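Local coordinates for possible metal-dependent hydrolase (PDB 3RPC), which is probably a metal-dependent hydrolase of the metallo-beta-lactamase superfamily that holds a pair of zinc ions in its likely active site, at residues V65-W78 with L90-I103. Numbering follows the deposited sequence.
With ZN (zinc ion), chain E; ZN (zinc ion), chain F.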
loop_
_atom_site.group_PDB
_atom_site.type_symbol
_atom_site.label_atom_id
_atom_site.label_comp_id
_atom_site.label_asym_id
_atom_site.label_seq_id
_atom_site.Cartn_x
_atom_site.Cartn_y
_atom_site.Cartn_z
ATOM N N VAL A 65 -21.896 -8.361 -20.046
ATOM C CA VAL A 65 -20.584 -8.072 -19.464
ATOM C C VAL A 65 -19.606 -7.570 -20.533
ATOM O O VAL A 65 -19.447 -8.203 -21.583
ATOM C CB VAL A 65 -20.019 -9.305 -18.721
ATOM C CG1 VAL A 65 -18.594 -9.052 -18.249
ATOM C CG2 VAL A 65 -20.913 -9.664 -17.539
ATOM N N THR A 66 -18.975 -6.427 -20.254
ATOM C CA THR A 66 -18.021 -5.761 -21.142
ATOM C C THR A 66 -16.583 -6.056 -20.733
ATOM O O THR A 66 -15.672 -6.068 -21.565
ATOM C CB THR A 66 -18.154 -4.220 -21.049
ATOM O OG1 THR A 66 -19.533 -3.845 -20.979
ATOM C CG2 THR A 66 -17.497 -3.553 -22.253
ATOM N N ALA A 67 -16.375 -6.240 -19.432
ATOM C CA ALA A 67 -15.034 -6.463 -18.904
ATOM C C ALA A 67 -15.151 -7.079 -17.530
ATOM O O ALA A 67 -16.223 -7.060 -16.932
ATOM C CB ALA A 67 -14.250 -5.156 -18.837
ATOM N N VAL A 68 -14.053 -7.648 -17.054
ATOM C CA VAL A 68 -14.027 -8.255 -15.732
ATOM C C VAL A 68 -12.967 -7.543 -14.896
ATOM O O VAL A 68 -11.916 -7.160 -15.405
ATOM C CB VAL A 68 -13.689 -9.754 -15.831
ATOM C CG1 VAL A 68 -13.808 -10.422 -14.481
ATOM C CG2 VAL A 68 -14.618 -10.447 -16.820
ATOM N N VAL A 69 -13.270 -7.339 -13.618
ATOM C CA VAL A 69 -12.304 -6.770 -12.677
ATOM C C VAL A 69 -12.075 -7.816 -11.603
ATOM O O VAL A 69 -13.020 -8.272 -10.974
ATOM C CB VAL A 69 -12.840 -5.483 -12.017
ATOM C CG1 VAL A 69 -11.904 -5.018 -10.890
ATOM C CG2 VAL A 69 -13.009 -4.394 -13.063
ATOM N N VAL A 70 -10.819 -8.208 -11.422
ATOM C CA VAL A 70 -10.454 -9.231 -10.455
ATOM C C VAL A 70 -9.494 -8.596 -9.457
ATOM O O VAL A 70 -8.329 -8.340 -9.776
ATOM C CB VAL A 70 -9.788 -10.430 -11.166
ATOM C CG1 VAL A 70 -9.471 -11.540 -10.179
ATOM C CG2 VAL A 70 -10.703 -10.956 -12.276
ATOM N N THR A 71 -9.988 -8.316 -8.250
ATOM C CA THR A 71 -9.178 -7.584 -7.274
ATOM C C THR A 71 -8.030 -8.417 -6.719
ATOM O O THR A 71 -7.007 -7.868 -6.286
ATOM C CB THR A 71 -10.012 -7.029 -6.107
ATOM O OG1 THR A 71 -10.586 -8.112 -5.355
ATOM C CG2 THR A 71 -11.097 -6.093 -6.620
ATOM N N HIS A 72 -8.220 -9.729 -6.721
ATOM C CA HIS A 72 -7.211 -10.703 -6.306
ATOM C C HIS A 72 -7.746 -12.086 -6.621
ATOM O O HIS A 72 -8.929 -12.229 -6.932
ATOM C CB HIS A 72 -6.802 -10.556 -4.821
ATOM C CG HIS A 72 -7.895 -10.834 -3.824
ATOM N ND1 HIS A 72 -9.123 -10.205 -3.850
ATOM C CD2 HIS A 72 -7.909 -11.631 -2.726
ATOM C CE1 HIS A 72 -9.845 -10.602 -2.814
ATOM N NE2 HIS A 72 -9.138 -11.479 -2.125
ATOM N N THR A 73 -6.895 -13.098 -6.537
ATOM C CA THR A 73 -7.286 -14.416 -7.030
ATOM C C THR A 73 -7.567 -15.439 -5.934
ATOM O O THR A 73 -7.466 -16.643 -6.159
ATOM C CB THR A 73 -6.281 -14.965 -8.053
ATOM O OG1 THR A 73 -4.977 -15.022 -7.466
ATOM C CG2 THR A 73 -6.258 -14.071 -9.283
ATOM N N HIS A 74 -7.938 -14.965 -4.749
ATOM C CA HIS A 74 -8.518 -15.863 -3.761
ATOM C C HIS A 74 -9.751 -16.540 -4.372
ATOM O O HIS A 74 -10.472 -15.937 -5.170
ATOM C CB HIS A 74 -8.919 -15.105 -2.494
ATOM C CG HIS A 74 -7.785 -14.886 -1.542
ATOM N ND1 HIS A 74 -7.896 -14.084 -0.428
ATOM C CD2 HIS A 74 -6.523 -15.376 -1.532
ATOM C CE1 HIS A 74 -6.747 -14.082 0.225
ATOM N NE2 HIS A 74 -5.897 -14.859 -0.423
ATOM N N LEU A 75 -9.990 -17.783 -3.966
ATOM C CA LEU A 75 -11.090 -18.597 -4.489
ATOM C C LEU A 75 -12.425 -17.868 -4.518
ATOM O O LEU A 75 -13.189 -17.995 -5.486
ATOM C CB LEU A 75 -11.221 -19.889 -3.677
ATOM C CG LEU A 75 -12.340 -20.856 -4.069
ATOM C CD1 LEU A 75 -12.107 -21.347 -5.479
ATOM C CD2 LEU A 75 -12.400 -22.024 -3.100
ATOM N N ASP A 76 -12.731 -17.133 -3.451
ATOM C CA ASP A 76 -14.033 -16.489 -3.330
ATOM C C ASP A 76 -14.144 -15.195 -4.135
ATOM O O ASP A 76 -15.122 -14.459 -3.991
ATOM C CB ASP A 76 -14.422 -16.272 -1.859
ATOM C CG ASP A 76 -13.448 -15.377 -1.122
ATOM O OD1 ASP A 76 -12.232 -15.651 -1.191
ATOM O OD2 ASP A 76 -13.909 -14.414 -0.454
ATOM N N HIS A 77 -13.145 -14.942 -4.988
ATOM C CA HIS A 77 -13.161 -13.816 -5.925
ATOM C C HIS A 77 -12.845 -14.221 -7.368
ATOM O O HIS A 77 -12.971 -13.409 -8.277
ATOM C CB HIS A 77 -12.177 -12.739 -5.455
ATOM C CG HIS A 77 -12.522 -12.195 -4.112
ATOM N ND1 HIS A 77 -13.101 -10.958 -3.937
ATOM C CD2 HIS A 77 -12.427 -12.748 -2.882
ATOM C CE1 HIS A 77 -13.337 -10.768 -2.651
ATOM N NE2 HIS A 77 -12.934 -11.837 -1.991
ATOM N N TRP A 78 -12.427 -15.468 -7.562
ATOM C CA TRP A 78 -11.981 -15.942 -8.871
ATOM C C TRP A 78 -11.881 -17.455 -8.795
ATOM O O TRP A 78 -10.992 -17.994 -8.129
ATOM C CB TRP A 78 -10.614 -15.343 -9.237
ATOM C CG TRP A 78 -10.109 -15.735 -10.601
ATOM C CD1 TRP A 78 -9.046 -16.545 -10.884
ATOM C CD2 TRP A 78 -10.650 -15.325 -11.858
ATOM N NE1 TRP A 78 -8.894 -16.667 -12.249
ATOM C CE2 TRP A 78 -9.871 -15.928 -12.868
ATOM C CE3 TRP A 78 -11.727 -14.514 -12.227
ATOM C CZ2 TRP A 78 -10.134 -15.738 -14.228
ATOM C CZ3 TRP A 78 -11.991 -14.328 -13.572
ATOM C CH2 TRP A 78 -11.195 -14.939 -14.558
ATOM N N LEU A 90 -12.748 -11.388 -23.221
ATOM C CA LEU A 90 -13.123 -10.201 -22.452
ATOM C C LEU A 90 -11.914 -9.618 -21.740
ATOM O O LEU A 90 -11.096 -10.357 -21.197
ATOM C CB LEU A 90 -14.185 -10.530 -21.409
ATOM C CG LEU A 90 -15.599 -10.759 -21.934
ATOM C CD1 LEU A 90 -16.510 -11.210 -20.803
ATOM C CD2 LEU A 90 -16.122 -9.481 -22.591
ATOM N N PRO A 91 -11.791 -8.285 -21.743
ATOM C CA PRO A 91 -10.713 -7.662 -20.964
ATOM C C PRO A 91 -10.859 -8.000 -19.478
ATOM O O PRO A 91 -11.952 -7.880 -18.924
ATOM C CB PRO A 91 -10.940 -6.161 -21.184
ATOM C CG PRO A 91 -11.712 -6.087 -22.467
ATOM C CD PRO A 91 -12.604 -7.291 -22.458
ATOM N N ILE A 92 -9.758 -8.416 -18.855
ATOM C CA ILE A 92 -9.718 -8.728 -17.429
ATOM C C ILE A 92 -8.733 -7.777 -16.772
ATOM O O ILE A 92 -7.564 -7.758 -17.135
ATOM C CB ILE A 92 -9.217 -10.165 -17.174
ATOM C CG1 ILE A 92 -9.836 -11.160 -18.170
ATOM C CG2 ILE A 92 -9.461 -10.574 -15.721
ATOM C CD1 ILE A 92 -11.364 -11.265 -18.101
ATOM N N PHE A 93 -9.203 -7.005 -15.796
ATOM C CA PHE A 93 -8.354 -6.051 -15.096
ATOM C C PHE A 93 -7.874 -6.698 -13.810
ATOM O O PHE A 93 -8.671 -7.259 -13.067
ATOM C CB PHE A 93 -9.147 -4.776 -14.793
ATOM C CG PHE A 93 -9.450 -3.966 -16.023
ATOM C CD1 PHE A 93 -8.540 -3.035 -16.488
ATOM C CD2 PHE A 93 -10.642 -4.137 -16.704
ATOM C CE1 PHE A 93 -8.801 -2.296 -17.631
ATOM C CE2 PHE A 93 -10.916 -3.397 -17.852
ATOM C CZ PHE A 93 -9.995 -2.471 -18.309
ATOM N N VAL A 94 -6.571 -6.629 -13.566
ATOM C CA VAL A 94 -5.963 -7.304 -12.427
ATOM C C VAL A 94 -4.995 -6.374 -11.697
ATOM O O VAL A 94 -4.695 -5.281 -12.174
ATOM C CB VAL A 94 -5.222 -8.588 -12.871
ATOM C CG1 VAL A 94 -6.183 -9.545 -13.578
ATOM C CG2 VAL A 94 -4.028 -8.245 -13.772
ATOM N N GLN A 95 -4.527 -6.798 -10.523
ATOM C CA GLN A 95 -3.744 -5.911 -9.648
ATOM C C GLN A 95 -2.235 -5.914 -9.861
ATOM O O GLN A 95 -1.556 -4.964 -9.485
ATOM C CB GLN A 95 -4.023 -6.240 -8.168
ATOM C CG GLN A 95 -3.404 -7.549 -7.724
ATOM C CD GLN A 95 -3.662 -7.881 -6.261
ATOM O OE1 GLN A 95 -3.790 -6.993 -5.412
ATOM N NE2 GLN A 95 -3.716 -9.169 -5.961
ATOM N N ASN A 96 -1.699 -6.976 -10.454
ATOM C CA ASN A 96 -0.254 -7.121 -10.520
ATOM C C ASN A 96 0.141 -8.175 -11.550
ATOM O O ASN A 96 -0.719 -8.836 -12.138
ATOM C CB ASN A 96 0.346 -7.417 -9.133
ATOM C CG ASN A 96 -0.117 -8.745 -8.548
ATOM O OD1 ASN A 96 -0.542 -9.648 -9.269
ATOM N ND2 ASN A 96 -0.047 -8.863 -7.221
ATOM N N THR A 97 1.442 -8.311 -11.767
ATOM C CA THR A 97 1.947 -9.235 -12.777
ATOM C C THR A 97 1.644 -10.696 -12.425
ATOM O O THR A 97 1.331 -11.492 -13.310
ATOM C CB THR A 97 3.453 -9.039 -12.988
ATOM O OG1 THR A 97 3.677 -7.704 -13.455
ATOM C CG2 THR A 97 3.981 -10.035 -14.026
ATOM N N ALA A 98 1.735 -11.050 -11.147
ATOM C CA ALA A 98 1.493 -12.438 -10.747
ATOM C C ALA A 98 0.078 -12.874 -11.113
ATOM O O ALA A 98 -0.133 -13.975 -11.633
ATOM C CB ALA A 98 1.738 -12.620 -9.258
ATOM N N ASP A 99 -0.889 -12.003 -10.851
ATOM C CA ASP A 99 -2.274 -12.305 -11.179
ATOM C C ASP A 99 -2.464 -12.328 -12.696
ATOM O O ASP A 99 -3.212 -13.158 -13.207
ATOM C CB ASP A 99 -3.238 -11.316 -10.508
ATOM C CG ASP A 99 -3.379 -11.556 -9.004
ATOM O OD1 ASP A 99 -2.637 -12.393 -8.437
ATOM O OD2 ASP A 99 -4.219 -10.878 -8.380
ATOM N N LYS A 100 -1.801 -11.426 -13.414
ATOM C CA LYS A 100 -1.880 -11.452 -14.874
ATOM C C LYS A 100 -1.342 -12.773 -15.401
ATOM O O LYS A 100 -1.948 -13.398 -16.271
ATOM C CB LYS A 100 -1.137 -10.275 -15.526
ATOM C CG LYS A 100 -1.043 -10.428 -17.049
ATOM C CD LYS A 100 -0.748 -9.120 -17.740
ATOM C CE LYS A 100 -0.611 -9.339 -19.252
ATOM N NZ LYS A 100 -0.528 -8.052 -19.992
ATOM N N GLU A 101 -0.209 -13.214 -14.870
ATOM C CA GLU A 101 0.387 -14.458 -15.355
ATOM C C GLU A 101 -0.532 -15.633 -15.086
ATOM O O GLU A 101 -0.711 -16.512 -15.943
ATOM C CB GLU A 101 1.755 -14.690 -14.724
ATOM C CG GLU A 101 2.828 -13.748 -15.259
ATOM C CD GLU A 101 4.150 -13.896 -14.534
ATOM O OE1 GLU A 101 4.217 -14.690 -13.572
ATOM O OE2 GLU A 101 5.120 -13.214 -14.924
ATOM N N LEU A 102 -1.144 -15.645 -13.908
ATOM C CA LEU A 102 -2.055 -16.728 -13.577
ATOM C C LEU A 102 -3.231 -16.764 -14.546
ATOM O O LEU A 102 -3.545 -17.801 -15.137
ATOM C CB LEU A 102 -2.572 -16.569 -12.149
ATOM C CG LEU A 102 -3.559 -17.658 -11.719
ATOM C CD1 LEU A 102 -2.896 -19.034 -11.737
ATOM C CD2 LEU A 102 -4.143 -17.352 -10.346
ATOM N N ILE A 103 -3.885 -15.621 -14.708
ATOM C CA ILE A 103 -5.106 -15.567 -15.508
ATOM C C ILE A 103 -4.832 -15.768 -17.007
ATOM O O ILE A 103 -5.620 -16.408 -17.706
ATOM C CB ILE A 103 -5.926 -14.291 -15.181
ATOM C CG1 ILE A 103 -6.452 -14.400 -13.742
ATOM C CG2 ILE A 103 -7.074 -14.111 -16.172
ATOM C CD1 ILE A 103 -7.196 -13.169 -13.236
HETATM ZN ZN ZN E . -9.503 -12.424 -0.122
HETATM ZN ZN ZN F . -12.826 -12.349 0.154
HETATM O O HOH W 1 -5.719 -9.214 -9.683
HETATM O O HOH W 2 -4.118 -12.462 -5.750
HETATM O O HOH W 3 -2.496 -15.010 -8.440
HETATM O O HOH W 4 -11.000 -13.748 0.016
HETATM O O HOH W 5 -12.465 -12.869 2.637
#
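Ile103 lays CD1 over one face of the Trp78 indole, 4.1 Å from the centroid of the five-membered ring, a CH-pi contact set toward the rim. Trp78 gets there with CG anti to the backbone N (chi1 -177°), and the same CD1 meets Val70 CG1 tip to tip. Beyond Val70, Ile92 fills the same face of the sheet: its CG2 packs on Val70 CG2 at 3.7 Å, while CD1 folds back beside Val68 CB. On the other face, Phe93 turns the edge of its ring to Ala67 CB, which lies in the ring plane. The backbones between are parallel strands 67-69 and 92-94, joined through helix 80-85 as a beta-alpha-beta crossover of the metallo-beta-lactamase fold; Val68 N to Pro91 O (2.8 Å), Phe93 N to Val68 O and Val70 N to Phe93 O bond them. Past the strands the joint is partly bridged by water. Asp99 OD2 receives one hydrogen bond from Gln95 NE2, from above the carboxylate plane, and another from a water (2.6 Å) that also donates to Val70 O. Two more waters link Asp99 OD1 to Thr73 N and OG1. Alongside, His72 NE2 (2.2 Å) and His74 ND1 bind one zinc ion, Asp76 OD2 and His77 NE2 the other.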